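Local coordinates for protein glutathione S-transferase (Lodderomyces elongisporus, PDB 4IVF) that binds two glutathione molecules per subunit and probably catalyses glutathione-dependent reactions such as conjugation or reduction, at residues 14-20 with 183-187; 174-179 with 204-208. All coordinates share one frame. Numbering follows the deposited sequence.

In the fold
Both contacts use helix 176-185, the core helix of the all-helical C-terminal domain: interaction 2 holds its N-terminal end and interaction 1 its C-terminal end, their centres 13 Å apart. Interaction 1 joins the two domains, setting the start of helix 16-27 of the thioredoxin-like domain against 183-187 beside the bound glutathiones, near the centre of the chain. Interaction 2 stays within the helical domain, pairing 174-179 with helix 199-209 further from the centre. Both are largely buried, and in both an indole NE1 donates to a side-chain oxygen, of Asn17 or Asp178, but interaction 1 adds waters and ligand. They meet where Tyr205 OH lies 3.5 Å from Tyr186 CD1.

Interaction 1: 14-20 with 183-187; sequences PTPNGYK and GWAYR. With GSH (glutathione), chain T; GSH (glutathione), chain U.
The first turn of helix 16-27 meets the C-terminal end of helix 176-185 at the interface between the thioredoxin-like and helical domains of the GST fold, where Thr15, Asn17 and Trp184 line the glutathione pockets. Thr15, extended and with chi1 p, is the N-cap: its OG1 accepts a weak bond from Gly18 N (3.3 Å) and lies 3.3 Å from SG2 of the chain U glutathione. Pro16, helical and pointing at the other segment, has its CA 4.3 Å from Gly183 CA. That leaves no room for a side chain at 183, where a CB would clash with Pro16 O. Trp184 (chi1 m, chi2 92°) offers one indole face to Pro16, whose CB stands 3.5 Å from the five-membered ring centroid in a CH-pi contact. Trp184 NE1 donates to Asn17 OD1 (3.2 Å). With chi1 m, Asn17 turns its ND2 to O31 of the chain T glutathione (2.9 Å). Lys20, m then t, brings NZ to Asn17 OD1 (3.1 Å) and water 2; Gln114 and Thr78 also bind this NZ. Arg187 (m, m, t) folds back with its guanidinium face over Pro16 CD, and its NH2 reaches Pro14 O weakly (3.3 Å). Water 1 joins Arg187 NH2 (3.1 Å) to Tyr19 OH (2.8 Å). Phe218 stacks on Tyr186. Helix 102-131 packs against Lys20, Trp184 and Arg187, and helix 199-209 touches Tyr186.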
# COMPACT_ATOMS: atom_id res chain seq x y z
N PRO F 14 -0.52 -18.53 -8.48
CA PRO F 14 0.86 -18.28 -8.91
C PRO F 14 1.02 -16.90 -9.57
O PRO F 14 0.94 -16.78 -10.79
CB PRO F 14 1.14 -19.41 -9.90
CG PRO F 14 -0.20 -19.81 -10.39
CD PRO F 14 -1.18 -19.56 -9.30
N THR F 15 1.24 -15.88 -8.74
CA THR F 15 1.19 -14.48 -9.16
C THR F 15 2.18 -13.71 -8.28
O THR F 15 2.52 -14.19 -7.19
CB THR F 15 -0.24 -13.90 -8.96
OG1 THR F 15 -0.61 -14.00 -7.58
CG2 THR F 15 -1.30 -14.62 -9.83
N PRO F 16 2.63 -12.52 -8.73
CA PRO F 16 3.64 -11.74 -7.98
C PRO F 16 3.20 -11.51 -6.54
O PRO F 16 4.03 -11.54 -5.62
CB PRO F 16 3.66 -10.38 -8.69
CG PRO F 16 2.90 -10.54 -9.96
CD PRO F 16 2.11 -11.80 -9.91
N ASN F 17 1.90 -11.29 -6.35
CA ASN F 17 1.37 -11.02 -5.04
C ASN F 17 1.36 -12.25 -4.14
O ASN F 17 1.76 -12.17 -2.97
CB ASN F 17 -0.00 -10.38 -5.14
CG ASN F 17 0.09 -8.91 -5.46
OD1 ASN F 17 1.01 -8.22 -5.00
ND2 ASN F 17 -0.84 -8.43 -6.27
N GLY F 18 0.92 -13.37 -4.70
CA GLY F 18 0.99 -14.65 -4.03
C GLY F 18 2.40 -15.01 -3.59
O GLY F 18 2.62 -15.46 -2.47
N TYR F 19 3.36 -14.79 -4.49
CA TYR F 19 4.76 -15.11 -4.23
C TYR F 19 5.35 -14.32 -3.06
O TYR F 19 6.20 -14.84 -2.34
CB TYR F 19 5.60 -14.86 -5.50
CG TYR F 19 5.24 -15.76 -6.65
CD1 TYR F 19 4.85 -17.07 -6.44
CD2 TYR F 19 5.28 -15.29 -7.95
CE1 TYR F 19 4.52 -17.89 -7.49
CE2 TYR F 19 4.96 -16.10 -9.01
CZ TYR F 19 4.58 -17.41 -8.78
OH TYR F 19 4.26 -18.23 -9.83
N LYS F 20 4.92 -13.08 -2.88
CA LYS F 20 5.38 -12.27 -1.75
C LYS F 20 5.17 -13.03 -0.46
O LYS F 20 6.06 -13.11 0.39
CB LYS F 20 4.60 -10.97 -1.65
CG LYS F 20 4.89 -9.92 -2.71
CD LYS F 20 4.07 -8.71 -2.37
CE LYS F 20 3.86 -7.75 -3.51
NZ LYS F 20 2.86 -6.70 -3.07
N GLY F 183 8.59 -10.14 -5.52
CA GLY F 183 7.49 -10.83 -6.18
C GLY F 183 7.25 -10.25 -7.56
O GLY F 183 7.05 -11.00 -8.51
N TRP F 184 7.28 -8.92 -7.67
CA TRP F 184 7.00 -8.20 -8.90
C TRP F 184 8.20 -8.04 -9.82
O TRP F 184 8.04 -7.96 -11.05
CB TRP F 184 6.41 -6.82 -8.59
CG TRP F 184 4.94 -6.89 -8.31
CD1 TRP F 184 4.34 -7.03 -7.09
CD2 TRP F 184 3.88 -6.82 -9.27
NE1 TRP F 184 2.96 -7.06 -7.24
CE2 TRP F 184 2.66 -6.93 -8.57
CE3 TRP F 184 3.85 -6.67 -10.67
CZ2 TRP F 184 1.42 -6.90 -9.21
CZ3 TRP F 184 2.60 -6.64 -11.31
CH2 TRP F 184 1.41 -6.76 -10.58
N ALA F 185 9.39 -7.98 -9.24
CA ALA F 185 10.63 -7.92 -10.02
C ALA F 185 10.72 -9.18 -10.87
O ALA F 185 11.20 -9.17 -12.00
CB ALA F 185 11.84 -7.80 -9.10
N TYR F 186 10.25 -10.28 -10.30
CA TYR F 186 10.22 -11.56 -10.97
C TYR F 186 9.42 -11.49 -12.28
O TYR F 186 9.68 -12.26 -13.21
CB TYR F 186 9.61 -12.59 -10.02
CG TYR F 186 9.57 -13.99 -10.54
CD1 TYR F 186 10.71 -14.77 -10.56
CD2 TYR F 186 8.39 -14.54 -11.02
CE1 TYR F 186 10.68 -16.07 -11.04
CE2 TYR F 186 8.35 -15.83 -11.50
CZ TYR F 186 9.49 -16.59 -11.51
OH TYR F 186 9.45 -17.88 -12.00
N ARG F 187 8.47 -10.56 -12.36
CA ARG F 187 7.58 -10.46 -13.51
C ARG F 187 8.06 -9.51 -14.62
O ARG F 187 7.41 -9.40 -15.67
CB ARG F 187 6.18 -10.04 -13.06
CG ARG F 187 5.28 -11.17 -12.61
CD ARG F 187 4.66 -11.87 -13.80
NE ARG F 187 3.53 -12.69 -13.41
CZ ARG F 187 3.62 -13.95 -13.00
NH1 ARG F 187 4.81 -14.54 -12.92
NH2 ARG F 187 2.52 -14.61 -12.67
N1 GSH T . -8.74 -7.18 -11.76
CA1 GSH T . -7.57 -7.22 -12.59
C1 GSH T . -7.78 -6.38 -13.78
O11 GSH T . -8.82 -5.69 -13.88
O12 GSH T . -6.91 -6.33 -14.69
CB1 GSH T . -7.17 -8.65 -12.95
CG1 GSH T . -5.70 -8.77 -13.08
CD1 GSH T . -4.97 -8.68 -11.74
OE1 GSH T . -5.54 -8.94 -10.67
N2 GSH T . -3.51 -8.27 -11.69
CA2 GSH T . -2.83 -8.18 -10.41
C2 GSH T . -2.54 -6.74 -10.10
O2 GSH T . -2.33 -5.95 -11.01
CB2 GSH T . -1.56 -8.89 -10.47
SG2 GSH T . -1.79 -10.55 -11.00
N3 GSH T . -2.49 -6.27 -8.72
CA3 GSH T . -2.20 -4.87 -8.47
C3 GSH T . -1.44 -4.72 -7.22
O31 GSH T . -0.69 -5.63 -6.79
O32 GSH T . -1.57 -3.64 -6.56
N1 GSH U . -3.42 -4.96 -3.14
CA1 GSH U . -3.50 -6.39 -3.22
C1 GSH U . -2.41 -7.00 -2.46
O11 GSH U . -2.60 -8.05 -1.80
O12 GSH U . -1.26 -6.50 -2.46
CB1 GSH U . -3.45 -6.83 -4.68
CG1 GSH U . -3.94 -8.22 -4.75
CD1 GSH U . -4.13 -8.73 -6.18
OE1 GSH U . -3.95 -8.02 -7.18
N2 GSH U . -4.56 -10.16 -6.37
CA2 GSH U . -4.77 -10.64 -7.72
C2 GSH U . -6.19 -11.16 -7.82
O2 GSH U . -6.66 -11.82 -6.88
CB2 GSH U . -3.82 -11.72 -7.99
SG2 GSH U . -2.16 -11.12 -7.84
N3 GSH U . -6.99 -10.90 -9.00
CA3 GSH U . -8.34 -11.42 -9.07
C3 GSH U . -9.33 -10.37 -9.42
O31 GSH U . -9.09 -9.16 -9.22
O32 GSH U . -10.42 -10.72 -9.93
O HOH W 1 3.77 -17.41 -12.49
O HOH W 2 1.46 -5.11 -5.06

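Interaction 2: 174-179 with 204-208; sequences YTVADF and WYDSL
Tyr174 (chi1 m) lays one ring face over Leu208, whose CD2 stands 3.6 Å from the ring centroid in a CH-pi contact, while Trp204 CD1 lies at the ring edge, 4.2 Å from Tyr174 CE1. Next along the chain is the capping box that starts helix 176-185, a feature well known in the GST C-terminal domain: Thr175 is the N-cap, its OG1 accepting weakly from Ala177 N (3.4 Å), and Asp178 OD1 accepts a hydrogen bond from Thr175 N (2.9 Å). The remainder, 176-179, is helical, as is all of 204-208, and the backbones stay well apart, with CA atoms 9.1 Å apart for Asp178 and Trp204 and 8.8 Å for Phe179 and Leu208. Side chains bridge that gap. Leu208 (m, t) also reaches Phe179, CD2 to CE1 3.9 Å, and Phe179 continues onto Ile23 and Val27 of helix 16-27. Asp178 uses its second carboxylate oxygen, also bonded to Leu169 N, to hold helix 199-209: Trp204 (chi1 t) donates from NE1 to Asp178 OD2 at 3.0 Å.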
# COMPACT_ATOMS: atom_id res chain seq x y z
N TYR F 174 17.63 -8.19 4.81
CA TYR F 174 16.41 -8.22 4.01
C TYR F 174 15.23 -8.00 4.94
O TYR F 174 15.20 -8.50 6.06
CB TYR F 174 16.25 -9.56 3.29
CG TYR F 174 17.26 -9.80 2.20
CD1 TYR F 174 17.34 -8.96 1.10
CD2 TYR F 174 18.14 -10.89 2.27
CE1 TYR F 174 18.26 -9.18 0.09
CE2 TYR F 174 19.07 -11.11 1.26
CZ TYR F 174 19.12 -10.26 0.18
OH TYR F 174 20.03 -10.48 -0.83
N THR F 175 14.28 -7.20 4.49
CA THR F 175 13.05 -6.99 5.23
C THR F 175 11.86 -7.33 4.33
O THR F 175 12.04 -7.76 3.18
CB THR F 175 12.93 -5.53 5.68
OG1 THR F 175 13.01 -4.67 4.54
CG2 THR F 175 14.04 -5.19 6.69
N VAL F 176 10.64 -7.09 4.83
CA VAL F 176 9.44 -7.36 4.04
C VAL F 176 9.42 -6.46 2.81
O VAL F 176 8.80 -6.79 1.80
CB VAL F 176 8.13 -7.17 4.86
CG1 VAL F 176 7.97 -8.27 5.91
CG2 VAL F 176 8.09 -5.81 5.53
N ALA F 177 10.10 -5.32 2.88
CA ALA F 177 10.11 -4.42 1.74
C ALA F 177 10.83 -5.08 0.55
O ALA F 177 10.35 -5.02 -0.57
CB ALA F 177 10.75 -3.09 2.10
N ASP F 178 11.95 -5.73 0.82
CA ASP F 178 12.66 -6.46 -0.24
C ASP F 178 11.81 -7.62 -0.77
O ASP F 178 11.71 -7.84 -1.98
CB ASP F 178 13.99 -7.01 0.28
CG ASP F 178 14.88 -5.94 0.86
OD1 ASP F 178 14.73 -5.61 2.05
OD2 ASP F 178 15.74 -5.42 0.12
N PHE F 179 11.19 -8.37 0.12
CA PHE F 179 10.43 -9.52 -0.32
C PHE F 179 9.20 -9.11 -1.12
O PHE F 179 8.83 -9.78 -2.07
CB PHE F 179 10.12 -10.45 0.85
CG PHE F 179 11.35 -11.07 1.44
CD1 PHE F 179 12.13 -11.94 0.69
CD2 PHE F 179 11.76 -10.76 2.72
CE1 PHE F 179 13.28 -12.51 1.21
CE2 PHE F 179 12.91 -11.31 3.25
CZ PHE F 179 13.67 -12.19 2.49
N TRP F 204 21.12 -7.27 -6.30
CA TRP F 204 20.14 -7.52 -5.25
C TRP F 204 19.21 -8.66 -5.69
O TRP F 204 18.99 -9.62 -4.94
CB TRP F 204 19.38 -6.22 -4.98
CG TRP F 204 18.08 -6.34 -4.22
CD1 TRP F 204 17.92 -6.25 -2.87
CD2 TRP F 204 16.77 -6.53 -4.77
NE1 TRP F 204 16.59 -6.38 -2.54
CE2 TRP F 204 15.87 -6.57 -3.69
CE3 TRP F 204 16.28 -6.69 -6.08
CZ2 TRP F 204 14.49 -6.75 -3.87
CZ3 TRP F 204 14.91 -6.89 -6.25
CH2 TRP F 204 14.04 -6.91 -5.16
N TYR F 205 18.69 -8.56 -6.91
CA TYR F 205 17.83 -9.60 -7.46
C TYR F 205 18.54 -10.95 -7.56
O TYR F 205 18.01 -11.98 -7.11
CB TYR F 205 17.31 -9.17 -8.85
CG TYR F 205 16.30 -10.14 -9.45
CD1 TYR F 205 15.00 -10.22 -8.96
CD2 TYR F 205 16.64 -10.95 -10.52
CE1 TYR F 205 14.07 -11.09 -9.51
CE2 TYR F 205 15.72 -11.81 -11.08
CZ TYR F 205 14.44 -11.88 -10.56
OH TYR F 205 13.52 -12.75 -11.10
N ASP F 206 19.74 -10.95 -8.13
CA ASP F 206 20.51 -12.18 -8.29
C ASP F 206 20.82 -12.83 -6.94
O ASP F 206 20.82 -14.06 -6.81
CB ASP F 206 21.83 -11.94 -9.06
CG ASP F 206 21.60 -11.49 -10.50
OD1 ASP F 206 20.51 -11.74 -11.06
OD2 ASP F 206 22.53 -10.88 -11.08
N SER F 207 21.09 -11.99 -5.94
CA SER F 207 21.38 -12.49 -4.59
C SER F 207 20.18 -13.20 -3.96
O SER F 207 20.32 -14.26 -3.34
CB SER F 207 21.84 -11.34 -3.69
OG SER F 207 23.17 -10.98 -4.00
N LEU F 208 19.00 -12.61 -4.12
CA LEU F 208 17.79 -13.21 -3.56
C LEU F 208 17.42 -14.55 -4.20
O LEU F 208 16.99 -15.48 -3.51
CB LEU F 208 16.62 -12.22 -3.63
CG LEU F 208 16.74 -11.16 -2.53
CD1 LEU F 208 16.01 -9.88 -2.90
CD2 LEU F 208 16.17 -11.73 -1.24